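Importin subunit beta-1 (Saccharomyces cerevisiae, PDB 5OWU) carries proteins into the nucleus as the importin beta subunit, associating with importin alpha, which binds the classical nuclear localization signal of the cargo. Local coordinates at residues T86-P90 / E91-Q95; E149-K152 / R153-L157; W850-E853 / Q854-R857; S71-S74 / V75-Q78; D533-A536 / E537-A540. All blocks are in the same frame, centred on the assembly; numbering follows the deposited sequence. Where two conformers were deposited one is given.

All five contacts are local, between residues a few positions apart, along or at the ends of helices of one superhelical HEAT-repeat chain. Contacts 1, 4 and 5 sit at helix starts: a serine hydroxyl caps in contact 1, an aspartate carboxylate in contact 4, and contact 5 has a valine at the N-cap. Contact 2 takes up the first two turns of helix 149-165; contact 3 lies within helix 842-860. Contacts 4 and 1 are the two ends of helix 74-87, their centres about 21 Å apart. The centre of contact 2 is about 26 Å from that of contact 1. Contact 5 lies across the chain's centre from contact 1, about 77 Å between centres, and about 45 Å, centre to centre, from contact 3.

Contact 1. Residues T86-P90 / E91-Q95; sequences TQVSP and EAKNQ
Val88 meets Ala92 and Lys93 at the turn where helix 74-87 gives way to helix 90-104 of HEAT repeat 3, with Ser89 as the N-cap of the second helix. Val88 is the first residue to leave helical backbone angles. With chi1 at -179°, its CG1 is swung to within 3.6 Å of Ala92 CB, and it also touches the CG of Lys93; Phe37 of helix 37-48 packs on the same valine. The carbonyl of Val88 is gripped from the next helix: Lys93 NZ donates to Val88 O at 2.7 Å, its chain extended until a bend at chi4 (72°) turns the ammonium back. That ammonium also bonds Ile85 O and makes a cation-pi contact with Trp84, so one lysine ties the end of the earlier helix to the start of the later one. Ser89 OG accepts from Ala92 N at 3.1 Å, which is the capping bond, while Ser89 O takes the N-H of Lys93 at 2.8 Å in an almost straight bond. Pro90 opens the first turn, a position whose N-H no helical carbonyl would need. Its O accepts from Asn94 N at 3.0 Å and from a water at 2.7 Å.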
loop_
_atom_site.group_PDB
_atom_site.type_symbol
_atom_site.label_atom_id
_atom_site.label_comp_id
_atom_site.label_asym_id
_atom_site.label_seq_id
_atom_site.Cartn_x
_atom_site.Cartn_y
_atom_site.Cartn_z
ATOM N N THR A 86 -8.454 34.642 -11.999
ATOM C CA THR A 86 -8.971 35.462 -13.094
ATOM C C THR A 86 -10.467 35.759 -13.015
ATOM O O THR A 86 -10.891 36.822 -13.466
ATOM C CB THR A 86 -8.683 34.803 -14.452
ATOM O OG1 THR A 86 -9.371 33.553 -14.552
ATOM C CG2 THR A 86 -7.193 34.579 -14.637
ATOM N N GLN A 87 -11.282 34.872 -12.456
ATOM C CA GLN A 87 -12.733 35.041 -12.509
ATOM C C GLN A 87 -13.342 35.664 -11.259
ATOM O O GLN A 87 -14.477 36.139 -11.319
ATOM C CB GLN A 87 -13.412 33.693 -12.770
ATOM C CG GLN A 87 -12.926 33.021 -14.052
ATOM C CD GLN A 87 -13.053 33.930 -15.267
ATOM O OE1 GLN A 87 -14.144 34.391 -15.597
ATOM N NE2 GLN A 87 -11.932 34.202 -15.928
ATOM N N VAL A 88 -12.644 35.666 -10.130
ATOM C CA VAL A 88 -13.105 36.371 -8.940
ATOM C C VAL A 88 -12.389 37.714 -8.921
ATOM O O VAL A 88 -11.154 37.772 -8.896
ATOM C CB VAL A 88 -12.847 35.556 -7.659
ATOM C CG1 VAL A 88 -13.348 36.292 -6.421
ATOM C CG2 VAL A 88 -13.518 34.189 -7.762
ATOM N N SER A 89 -13.164 38.795 -8.988
ATOM C CA SER A 89 -12.602 40.128 -9.041
ATOM C C SER A 89 -11.803 40.436 -7.775
ATOM O O SER A 89 -12.052 39.860 -6.713
ATOM C CB SER A 89 -13.716 41.155 -9.187
ATOM O OG SER A 89 -14.452 41.237 -7.980
ATOM N N PRO A 90 -10.856 41.375 -7.861
ATOM C CA PRO A 90 -10.102 41.772 -6.653
ATOM C C PRO A 90 -10.983 42.185 -5.478
ATOM O O PRO A 90 -10.708 41.793 -4.333
ATOM C CB PRO A 90 -9.237 42.935 -7.162
ATOM C CG PRO A 90 -9.076 42.670 -8.631
ATOM C CD PRO A 90 -10.373 42.062 -9.072
ATOM N N GLU A 91 -12.045 42.958 -5.724
ATOM C CA GLU A 91 -12.929 43.347 -4.626
ATOM C C GLU A 91 -13.690 42.146 -4.070
ATOM O O GLU A 91 -13.883 42.032 -2.849
ATOM C CB GLU A 91 -13.897 44.438 -5.081
ATOM C CG GLU A 91 -13.295 45.836 -5.036
ATOM C CD GLU A 91 -14.343 46.934 -5.142
ATOM O OE1 GLU A 91 -15.343 46.743 -5.871
ATOM O OE2 GLU A 91 -14.165 47.986 -4.487
ATOM N N ALA A 92 -14.130 41.238 -4.945
ATOM C CA ALA A 92 -14.767 40.012 -4.478
ATOM C C ALA A 92 -13.805 39.186 -3.628
ATOM O O ALA A 92 -14.172 38.693 -2.558
ATOM C CB ALA A 92 -15.261 39.193 -5.667
ATOM N N LYS A 93 -12.575 38.999 -4.113
ATOM C CA LYS A 93 -11.555 38.300 -3.337
ATOM C C LYS A 93 -11.438 38.895 -1.942
ATOM O O LYS A 93 -11.491 38.177 -0.938
ATOM C CB LYS A 93 -10.203 38.378 -4.046
ATOM C CG LYS A 93 -10.021 37.467 -5.251
ATOM C CD LYS A 93 -8.529 37.365 -5.576
ATOM C CE LYS A 93 -8.242 36.570 -6.843
ATOM N NZ LYS A 93 -8.630 37.294 -8.096
ATOM N N ASN A 94 -11.283 40.221 -1.867
ATOM C CA ASN A 94 -11.110 40.871 -0.573
ATOM C C ASN A 94 -12.303 40.622 0.341
ATOM O O ASN A 94 -12.130 40.374 1.542
ATOM C CB ASN A 94 -10.883 42.370 -0.761
ATOM C CG ASN A 94 -9.542 42.680 -1.398
ATOM O OD1 ASN A 94 -8.675 41.813 -1.499
ATOM N ND2 ASN A 94 -9.364 43.925 -1.826
ATOM N N GLN A 95 -13.521 40.688 -0.199
ATOM C CA GLN A 95 -14.686 40.449 0.650
ATOM C C GLN A 95 -14.741 39.003 1.128
ATOM O O GLN A 95 -15.078 38.741 2.288
ATOM C CB GLN A 95 -15.976 40.816 -0.085
ATOM C CG GLN A 95 -16.456 42.240 0.187
ATOM C CD GLN A 95 -17.015 42.414 1.594
ATOM O OE1 GLN A 95 -16.309 42.236 2.588
ATOM N NE2 GLN A 95 -18.295 42.757 1.681
HETATM O O HOH W 1 -8.035 41.861 -3.870
#

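Contact 2. Residues E149-K152 / R153-L157; sequences ENVK and RASLL
On helix 149-165, in HEAT repeat 4, Ser155 and Val151 are joined one turn apart by two bonds to a single oxygen. Val151 O accepts the regular helical N-H of Ser155 at 3.0 Å and, in addition, the hydroxyl of Ser155, with OG 2.8 Å away. The two donors reach this oxygen from opposite faces of the carbonyl plane, each tilted by almost 30°. What makes the second bond possible is the serine torsion: chi1 of -58° sets OG beside its own backbone N and turns it back toward the preceding turn. OG has a further hydrogen bond with Asn142 ND2 of helix 133-142, so this buried hydroxyl is satisfied twice and links the two helices of the repeat. Neighbouring faces of the same turn pack on other helices of the superhelix: Ala154 and Ser155 touch Leu104 of helix 90-104, whereas Leu156 lies against Val197 and Ala200 of helix 195-208. Leu156 also leans back on the preceding turn, its CG 3.2 Å from Lys152 O, the carbonyl that takes the N-H of Leu156. Lys152 runs out extended toward the start of the helix, and its NZ finds a salt bridge with Glu192 and a hydrogen bond to Ala145 O. Glu149 and Arg153, of opposite charge, keep their ends apart, Glu149 OE2 lying 6.3 Å from Arg153 NH1. The arginine bends at chi2 and chi3, while its CB lies 3.4 Å from Glu149 O.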
loop_
_atom_site.group_PDB
_atom_site.type_symbol
_atom_site.label_atom_id
_atom_site.label_comp_id
_atom_site.label_asym_id
_atom_site.label_seq_id
_atom_site.Cartn_x
_atom_site.Cartn_y
_atom_site.Cartn_z
ATOM N N GLU A 149 -8.149 31.564 23.510
ATOM C CA GLU A 149 -7.849 30.184 23.141
ATOM C C GLU A 149 -8.440 29.820 21.785
ATOM O O GLU A 149 -7.793 29.135 20.984
ATOM C CB GLU A 149 -8.374 29.226 24.209
ATOM C CG GLU A 149 -8.049 27.762 23.924
ATOM C CD GLU A 149 -8.796 26.810 24.829
ATOM O OE1 GLU A 149 -8.748 27.001 26.058
ATOM O OE2 GLU A 149 -9.441 25.879 24.306
ATOM N N ASN A 150 -9.684 30.230 21.521
ATOM C CA ASN A 150 -10.330 29.842 20.272
ATOM C C ASN A 150 -9.627 30.452 19.063
ATOM O O ASN A 150 -9.551 29.817 18.006
ATOM C CB ASN A 150 -11.807 30.240 20.296
ATOM C CG ASN A 150 -12.015 31.743 20.368
ATOM O OD1 ASN A 150 -11.562 32.404 21.303
ATOM N ND2 ASN A 150 -12.705 32.289 19.375
ATOM N N VAL A 151 -9.097 31.666 19.199
ATOM C CA VAL A 151 -8.414 32.303 18.079
ATOM C C VAL A 151 -7.093 31.598 17.801
ATOM O O VAL A 151 -6.759 31.297 16.644
ATOM C CB VAL A 151 -8.220 33.801 18.378
ATOM C CG1 VAL A 151 -7.348 34.460 17.324
ATOM C CG2 VAL A 151 -9.573 34.488 18.464
ATOM N N LYS A 152 -6.328 31.313 18.856
ATOM C CA LYS A 152 -5.115 30.518 18.706
ATOM C C LYS A 152 -5.411 29.201 18.005
ATOM O O LYS A 152 -4.763 28.840 17.013
ATOM C CB LYS A 152 -4.501 30.241 20.080
ATOM C CG LYS A 152 -3.937 31.450 20.796
ATOM C CD LYS A 152 -3.616 31.102 22.246
ATOM C CE LYS A 152 -2.705 32.134 22.895
ATOM N NZ LYS A 152 -2.421 31.788 24.311
ATOM N N ARG A 153 -6.384 28.459 18.528
ATOM C CA ARG A 153 -6.632 27.105 18.048
ATOM C C ARG A 153 -7.135 27.119 16.610
ATOM O O ARG A 153 -6.677 26.333 15.776
ATOM C CB ARG A 153 -7.634 26.407 18.968
ATOM C CG ARG A 153 -7.407 24.906 19.128
ATOM C CD ARG A 153 -7.833 24.126 17.893
ATOM N NE ARG A 153 -9.285 24.093 17.732
ATOM C CZ ARG A 153 -10.091 23.216 18.325
ATOM N NH1 ARG A 153 -9.593 22.284 19.135
ATOM N NH2 ARG A 153 -11.402 23.271 18.112
ATOM N N ALA A 154 -8.085 28.003 16.300
ATOM C CA ALA A 154 -8.616 28.066 14.943
ATOM C C ALA A 154 -7.529 28.454 13.950
ATOM O O ALA A 154 -7.458 27.903 12.841
ATOM C CB ALA A 154 -9.780 29.053 14.885
ATOM N N SER A 155 -6.654 29.386 14.337
ATOM C CA SER A 155 -5.586 29.784 13.430
ATOM C C SER A 155 -4.595 28.647 13.217
ATOM O O SER A 155 -4.124 28.435 12.093
ATOM C CB SER A 155 -4.894 31.038 13.964
ATOM O OG SER A 155 -5.845 32.083 14.110
ATOM N N LEU A 156 -4.282 27.891 14.281
ATOM C CA LEU A 156 -3.399 26.738 14.135
ATOM C C LEU A 156 -4.025 25.671 13.240
ATOM O O LEU A 156 -3.331 25.054 12.422
ATOM C CB LEU A 156 -3.051 26.162 15.509
ATOM C CG LEU A 156 -2.185 27.086 16.377
ATOM C CD1 LEU A 156 -2.150 26.638 17.821
ATOM C CD2 LEU A 156 -0.776 27.153 15.822
ATOM N N LEU A 157 -5.332 25.438 13.376
ATOM C CA LEU A 157 -6.022 24.556 12.439
ATOM C C LEU A 157 -5.839 25.032 11.007
ATOM O O LEU A 157 -5.515 24.241 10.113
ATOM C CB LEU A 157 -7.515 24.483 12.763
ATOM C CG LEU A 157 -7.926 23.797 14.063
ATOM C CD1 LEU A 157 -9.438 23.735 14.128
ATOM C CD2 LEU A 157 -7.319 22.406 14.179
#

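Contact 3. Residues W850-E853 / Q854-R857; sequences WARE and QQKR
Gln854 lies over the indole of Trp850, one turn back on helix 842-860 of HEAT repeat 19, the last repeat of the superhelix. In the glutamine, chi1 of -69° sets CG over the six-membered ring, 3.6 Å from the ring centroid and almost on the ring normal, a clear CH-pi contact. The bend at chi2 (-58°) then carries the amide on across the ring, leaning rather than stacked, its plane 38° from that of the ring, and NE2 ends 3.2 Å from Trp850 CZ3. The indole is also held through its NE1, which is hydrogen-bonded to Asp808 OD1, and both residues pack on Ala811 of helix 796-812. The next residue, Gln855, points to a different side of the helix and runs alongside Arg852, both pressed on Ile828 and Ile831 of helix 825-836. Its OE1 sits at the edge of the guanidinium, 2.4 Å from Arg852 NH1: a very short, bent hydrogen bond as modelled, whose exact length is doubtful. At the other end of the amide, NE2 is bonded to Tyr822 O, which fixes which way the group faces. Lys856 then crosses one face of the same guanidinium with its aliphatic chain, CE lying 3.5 Å from Arg852 NE. Its ammonium is close to a like charge, with NZ 4.1 Å from Arg852 NH2, a proximity that is probably mildly unfavourable. Arg857 takes part through its backbone, its N donating to Glu853 O at 3.0 Å.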
loop_
_atom_site.group_PDB
_atom_site.type_symbol
_atom_site.label_atom_id
_atom_site.label_comp_id
_atom_site.label_asym_id
_atom_site.label_seq_id
_atom_site.Cartn_x
_atom_site.Cartn_y
_atom_site.Cartn_z
ATOM N N TRP A 850 20.542 -10.982 -26.186
ATOM C CA TRP A 850 19.891 -10.910 -27.492
ATOM C C TRP A 850 19.694 -9.458 -27.923
ATOM O O TRP A 850 20.023 -9.074 -29.057
ATOM C CB TRP A 850 18.562 -11.671 -27.429
ATOM C CG TRP A 850 17.543 -11.327 -28.488
ATOM C CD1 TRP A 850 16.362 -10.663 -28.298
ATOM C CD2 TRP A 850 17.601 -11.648 -29.884
ATOM N NE1 TRP A 850 15.687 -10.543 -29.491
ATOM C CE2 TRP A 850 16.424 -11.139 -30.480
ATOM C CE3 TRP A 850 18.530 -12.312 -30.692
ATOM C CZ2 TRP A 850 16.158 -11.270 -31.844
ATOM C CZ3 TRP A 850 18.262 -12.442 -32.045
ATOM C CH2 TRP A 850 17.087 -11.922 -32.606
ATOM N N ALA A 851 19.194 -8.624 -27.008
ATOM C CA ALA A 851 18.966 -7.216 -27.319
ATOM C C ALA A 851 20.264 -6.501 -27.669
ATOM O O ALA A 851 20.281 -5.623 -28.539
ATOM C CB ALA A 851 18.291 -6.524 -26.137
ATOM N N ARG A 852 21.358 -6.845 -26.985
ATOM C CA ARG A 852 22.646 -6.214 -27.262
ATOM C C ARG A 852 23.151 -6.599 -28.646
ATOM O O ARG A 852 23.599 -5.742 -29.419
ATOM C CB ARG A 852 23.659 -6.612 -26.183
ATOM C CG ARG A 852 25.025 -5.961 -26.321
ATOM C CD ARG A 852 24.911 -4.451 -26.368
ATOM N NE ARG A 852 26.195 -3.793 -26.164
ATOM C CZ ARG A 852 26.389 -2.485 -26.294
ATOM N NH1 ARG A 852 25.381 -1.692 -26.635
ATOM N NH2 ARG A 852 27.591 -1.967 -26.087
ATOM N N GLU A 853 23.081 -7.890 -28.977
ATOM C CA GLU A 853 23.429 -8.332 -30.323
ATOM C C GLU A 853 22.655 -7.539 -31.369
ATOM O O GLU A 853 23.242 -6.960 -32.293
ATOM C CB GLU A 853 23.146 -9.827 -30.471
ATOM C CG GLU A 853 23.922 -10.711 -29.508
ATOM C CD GLU A 853 23.405 -12.137 -29.487
ATOM O OE1 GLU A 853 22.712 -12.535 -30.447
ATOM O OE2 GLU A 853 23.688 -12.856 -28.505
ATOM N N GLN A 854 21.327 -7.483 -31.226
ATOM C CA GLN A 854 20.522 -6.827 -32.253
ATOM C C GLN A 854 20.792 -5.327 -32.307
ATOM O O GLN A 854 20.826 -4.738 -33.392
ATOM C CB GLN A 854 19.041 -7.108 -32.015
ATOM C CG GLN A 854 18.661 -8.553 -32.255
ATOM C CD GLN A 854 19.000 -9.005 -33.665
ATOM O OE1 GLN A 854 18.738 -8.294 -34.636
ATOM N NE2 GLN A 854 19.610 -10.176 -33.779
ATOM N N GLN A 855 20.988 -4.692 -31.153
ATOM C CA GLN A 855 21.277 -3.262 -31.123
ATOM C C GLN A 855 22.586 -2.951 -31.846
ATOM O O GLN A 855 22.648 -2.043 -32.687
ATOM C CB GLN A 855 21.329 -2.782 -29.671
ATOM C CG GLN A 855 21.747 -1.326 -29.498
ATOM C CD GLN A 855 23.209 -1.170 -29.107
ATOM O OE1 GLN A 855 23.758 -1.983 -28.363
ATOM N NE2 GLN A 855 23.843 -0.120 -29.608
ATOM N N LYS A 856 23.648 -3.697 -31.526
ATOM C CA LYS A 856 24.923 -3.493 -32.208
ATOM C C LYS A 856 24.786 -3.714 -33.708
ATOM O O LYS A 856 25.344 -2.952 -34.512
ATOM C CB LYS A 856 25.988 -4.425 -31.630
ATOM C CG LYS A 856 26.402 -4.083 -30.216
ATOM C CD LYS A 856 27.441 -5.064 -29.696
ATOM C CE LYS A 856 28.457 -4.373 -28.800
ATOM N NZ LYS A 856 29.304 -3.412 -29.563
ATOM N N ARG A 857 24.046 -4.753 -34.111
ATOM C CA ARG A 857 23.808 -4.955 -35.535
ATOM C C ARG A 857 23.074 -3.763 -36.140
ATOM O O ARG A 857 23.341 -3.378 -37.284
ATOM C CB ARG A 857 23.026 -6.247 -35.769
ATOM C CG ARG A 857 22.528 -6.393 -37.197
ATOM C CD ARG A 857 22.172 -7.830 -37.542
ATOM N NE ARG A 857 23.303 -8.555 -38.116
ATOM C CZ ARG A 857 23.794 -8.336 -39.333
ATOM N NH1 ARG A 857 23.266 -7.399 -40.111
ATOM N NH2 ARG A 857 24.822 -9.049 -39.774
#

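Contact 4. Residues S71-S74 / V75-Q78; sequences SKDS and VKTQ
Asp73 starts its contact at CB, which lies 3.9 Å from Lys76 CB. From there CG is carried anti to the backbone N (chi1 170°), bringing the carboxylate round to the N-H groups of the first turn. OD1 takes the N-H of Val75, two residues on, at 2.9 Å, an Asx turn; the N-H comes from above the carboxylate plane. OD2 takes the N-H of Lys76 in a weak bond of 3.2 Å and touches the CG of the same lysine. Asp73 is thus the N-cap of helix 74-87, in the importin-beta N-terminal domain, and its negative charge probably suits the partial positive charge of a helix start. If an alanine stood here, the N-H groups of Val75 and Lys76 would probably be left without their acceptors and the first turn without its cap. The ammonium of Lys76 is near but not paired with the carboxylate, NZ 4.3 Å from Asp73 OD2. The backbone of the cap residue is held as well: Asp73 O accepts Thr77 N at 2.8 Å and Thr77 OG1 at 3.0 Å, the hydroxyl coming from above the carbonyl plane. Nearby, Ser71 OG rests 3.6 Å from Lys76 CB.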
loop_
_atom_site.group_PDB
_atom_site.type_symbol
_atom_site.label_atom_id
_atom_site.label_comp_id
_atom_site.label_asym_id
_atom_site.label_seq_id
_atom_site.Cartn_x
_atom_site.Cartn_y
_atom_site.Cartn_z
ATOM N N SER A 71 -8.223 20.619 -4.904
ATOM C CA SER A 71 -8.575 19.270 -5.316
ATOM C C SER A 71 -7.378 18.367 -5.074
ATOM O O SER A 71 -6.249 18.833 -4.903
ATOM C CB SER A 71 -8.987 19.224 -6.791
ATOM O OG SER A 71 -9.222 17.896 -7.218
ATOM N N LYS A 72 -7.635 17.062 -5.052
ATOM C CA LYS A 72 -6.534 16.107 -5.072
ATOM C C LYS A 72 -5.915 16.043 -6.461
ATOM O O LYS A 72 -4.688 16.089 -6.610
ATOM C CB LYS A 72 -7.019 14.727 -4.628
ATOM C CG LYS A 72 -7.171 14.580 -3.115
ATOM C CD LYS A 72 -7.353 13.120 -2.701
ATOM C CE LYS A 72 -6.058 12.322 -2.848
ATOM N NZ LYS A 72 -6.234 10.890 -2.485
ATOM N N ASP A 73 -6.751 15.960 -7.493
ATOM C CA ASP A 73 -6.259 15.972 -8.862
ATOM C C ASP A 73 -5.464 17.249 -9.122
ATOM O O ASP A 73 -5.957 18.360 -8.908
ATOM C CB ASP A 73 -7.432 15.853 -9.834
ATOM C CG ASP A 73 -7.029 16.105 -11.274
ATOM O OD1 ASP A 73 -5.835 15.944 -11.602
ATOM O OD2 ASP A 73 -7.915 16.459 -12.082
ATOM N N SER A 74 -4.222 17.083 -9.582
ATOM C CA SER A 74 -3.362 18.236 -9.819
ATOM C C SER A 74 -3.903 19.114 -10.942
ATOM O O SER A 74 -3.809 20.348 -10.877
ATOM C CB SER A 74 -1.946 17.762 -10.138
ATOM O OG SER A 74 -1.468 16.899 -9.121
ATOM N N VAL A 75 -4.470 18.501 -11.985
ATOM C CA VAL A 75 -5.027 19.276 -13.092
ATOM C C VAL A 75 -6.185 20.137 -12.598
ATOM O O VAL A 75 -6.257 21.341 -12.880
ATOM C CB VAL A 75 -5.460 18.340 -14.236
ATOM C CG1 VAL A 75 -6.085 19.129 -15.380
ATOM C CG2 VAL A 75 -4.269 17.535 -14.744
ATOM N N LYS A 76 -7.105 19.529 -11.846
ATOM C CA LYS A 76 -8.197 20.288 -11.244
ATOM C C LYS A 76 -7.666 21.371 -10.315
ATOM O O LYS A 76 -8.182 22.491 -10.298
ATOM C CB LYS A 76 -9.135 19.348 -10.484
ATOM C CG LYS A 76 -10.060 18.518 -11.370
ATOM C CD LYS A 76 -11.202 19.353 -11.931
ATOM C CE LYS A 76 -12.044 18.561 -12.925
ATOM N NZ LYS A 76 -11.269 18.160 -14.136
ATOM N N THR A 77 -6.641 21.052 -9.523
ATOM C CA THR A 77 -6.013 22.059 -8.676
ATOM C C THR A 77 -5.621 23.288 -9.488
ATOM O O THR A 77 -5.959 24.422 -9.124
ATOM C CB THR A 77 -4.791 21.454 -7.971
ATOM O OG1 THR A 77 -5.231 20.567 -6.937
ATOM C CG2 THR A 77 -3.899 22.532 -7.352
ATOM N N GLN A 78 -4.909 23.079 -10.602
ATOM C CA GLN A 78 -4.468 24.199 -11.434
ATOM C C GLN A 78 -5.649 24.969 -12.020
ATOM O O GLN A 78 -5.639 26.210 -12.052
ATOM C CB GLN A 78 -3.564 23.686 -12.556
ATOM C CG GLN A 78 -2.911 24.773 -13.403
ATOM C CD GLN A 78 -1.829 25.539 -12.658
ATOM O OE1 GLN A 78 -1.738 25.482 -11.430
ATOM N NE2 GLN A 78 -0.995 26.256 -13.404
#

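Contact 5. Residues D533-A536 / E537-A540; sequences DTVA and ETSA
Val535 and Thr538 form the tight half of this contact, gathered around one carbonyl. Val535 O accepts the hydroxyl of Thr538 at 2.9 Å from OG1, in the carbonyl plane and on a lone pair. Ser539 N reaches the same oxygen at 3.3 Å by a fairly straight bond, and Thr538 N adds a weak one, so that two residues share the grip. The threonine torsion explains the hydroxyl: with chi1 at 73°, OG1 sits between the backbone N and the carbonyl carbon and turns back toward the start of the helix, where it also lies 3.6 Å from Val535 CB. Tyr496 of helix 496-507 packs on both side chains, and Pro497 touches the threonine. Val535 is the N-cap of helix 536-553 in HEAT repeat 13, yet valine has no polar side-chain atom to cap with, and the helix start is served by other means. A valine in place of Thr538 would probably leave Val535 O without the hydroxyl donor on its lone pair, held by the backbone N-H of Ser539 and, weakly, by that of the new residue. The solvent side is looser. Ala536, Glu537 and Ala540 are exposed, and the glutamate chain runs extended away from the turn. A water accepts from Glu537 N at 2.9 Å and donates to Thr534 O at 3.2 Å, bridging the residues around the cap. Beside it, the backbone bond from Ala540 N to Ala536 O, 2.9 Å long, holds the turn.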
loop_
_atom_site.group_PDB
_atom_site.type_symbol
_atom_site.label_atom_id
_atom_site.label_comp_id
_atom_site.label_asym_id
_atom_site.label_seq_id
_atom_site.Cartn_x
_atom_site.Cartn_y
_atom_site.Cartn_z
ATOM N N ASP A 533 5.370 -34.952 -9.454
ATOM C CA ASP A 533 4.799 -36.218 -9.897
ATOM C C ASP A 533 4.896 -37.277 -8.807
ATOM O O ASP A 533 4.009 -38.130 -8.691
ATOM C CB ASP A 533 5.491 -36.688 -11.175
ATOM C CG ASP A 533 5.118 -35.841 -12.387
ATOM O OD1 ASP A 533 3.956 -35.373 -12.464
ATOM O OD2 ASP A 533 5.986 -35.641 -13.260
ATOM N N THR A 534 5.940 -37.211 -7.975
ATOM C CA THR A 534 6.123 -38.197 -6.917
ATOM C C THR A 534 4.976 -38.187 -5.916
ATOM O O THR A 534 4.781 -39.184 -5.215
ATOM C CB THR A 534 7.450 -37.954 -6.187
ATOM O OG1 THR A 534 8.532 -37.990 -7.128
ATOM C CG2 THR A 534 7.698 -39.019 -5.128
ATOM N N VAL A 535 4.219 -37.092 -5.829
ATOM C CA VAL A 535 3.104 -37.017 -4.889
ATOM C C VAL A 535 1.809 -36.845 -5.671
ATOM O O VAL A 535 0.839 -36.266 -5.167
ATOM C CB VAL A 535 3.297 -35.882 -3.863
ATOM C CG1 VAL A 535 4.517 -36.161 -2.972
ATOM C CG2 VAL A 535 3.444 -34.539 -4.547
ATOM N N ALA A 536 1.777 -37.372 -6.899
ATOM C CA ALA A 536 0.565 -37.273 -7.710
ATOM C C ALA A 536 -0.672 -37.695 -6.922
ATOM O O ALA A 536 -1.708 -37.019 -6.967
ATOM C CB ALA A 536 0.711 -38.121 -8.973
ATOM N N GLU A 537 -0.575 -38.791 -6.163
ATOM C CA GLU A 537 -1.747 -39.274 -5.441
ATOM C C GLU A 537 -2.315 -38.197 -4.524
ATOM O O GLU A 537 -3.535 -37.996 -4.483
ATOM C CB GLU A 537 -1.411 -40.537 -4.646
ATOM C CG GLU A 537 -2.654 -41.316 -4.209
ATOM C CD GLU A 537 -2.332 -42.640 -3.535
ATOM O OE1 GLU A 537 -1.751 -42.625 -2.428
ATOM O OE2 GLU A 537 -2.657 -43.699 -4.118
ATOM N N THR A 538 -1.454 -37.467 -3.801
ATOM C CA THR A 538 -1.986 -36.454 -2.893
ATOM C C THR A 538 -2.673 -35.346 -3.673
ATOM O O THR A 538 -3.707 -34.825 -3.239
ATOM C CB THR A 538 -0.890 -35.866 -1.994
ATOM O OG1 THR A 538 -0.044 -34.990 -2.755
ATOM C CG2 THR A 538 -0.067 -36.966 -1.374
ATOM N N SER A 539 -2.128 -34.979 -4.836
ATOM C CA SER A 539 -2.843 -34.050 -5.703
ATOM C C SER A 539 -4.240 -34.576 -6.004
ATOM O O SER A 539 -5.239 -33.857 -5.861
ATOM C CB SER A 539 -2.060 -33.825 -6.997
ATOM O OG SER A 539 -0.871 -33.103 -6.748
ATOM N N ALA A 540 -4.335 -35.852 -6.392
ATOM C CA ALA A 540 -5.650 -36.433 -6.625
ATOM C C ALA A 540 -6.524 -36.281 -5.391
ATOM O O ALA A 540 -7.692 -35.879 -5.494
ATOM C CB ALA A 540 -5.517 -37.903 -7.029
HETATM O O HOH W 2 1.813 -40.273 -5.444
#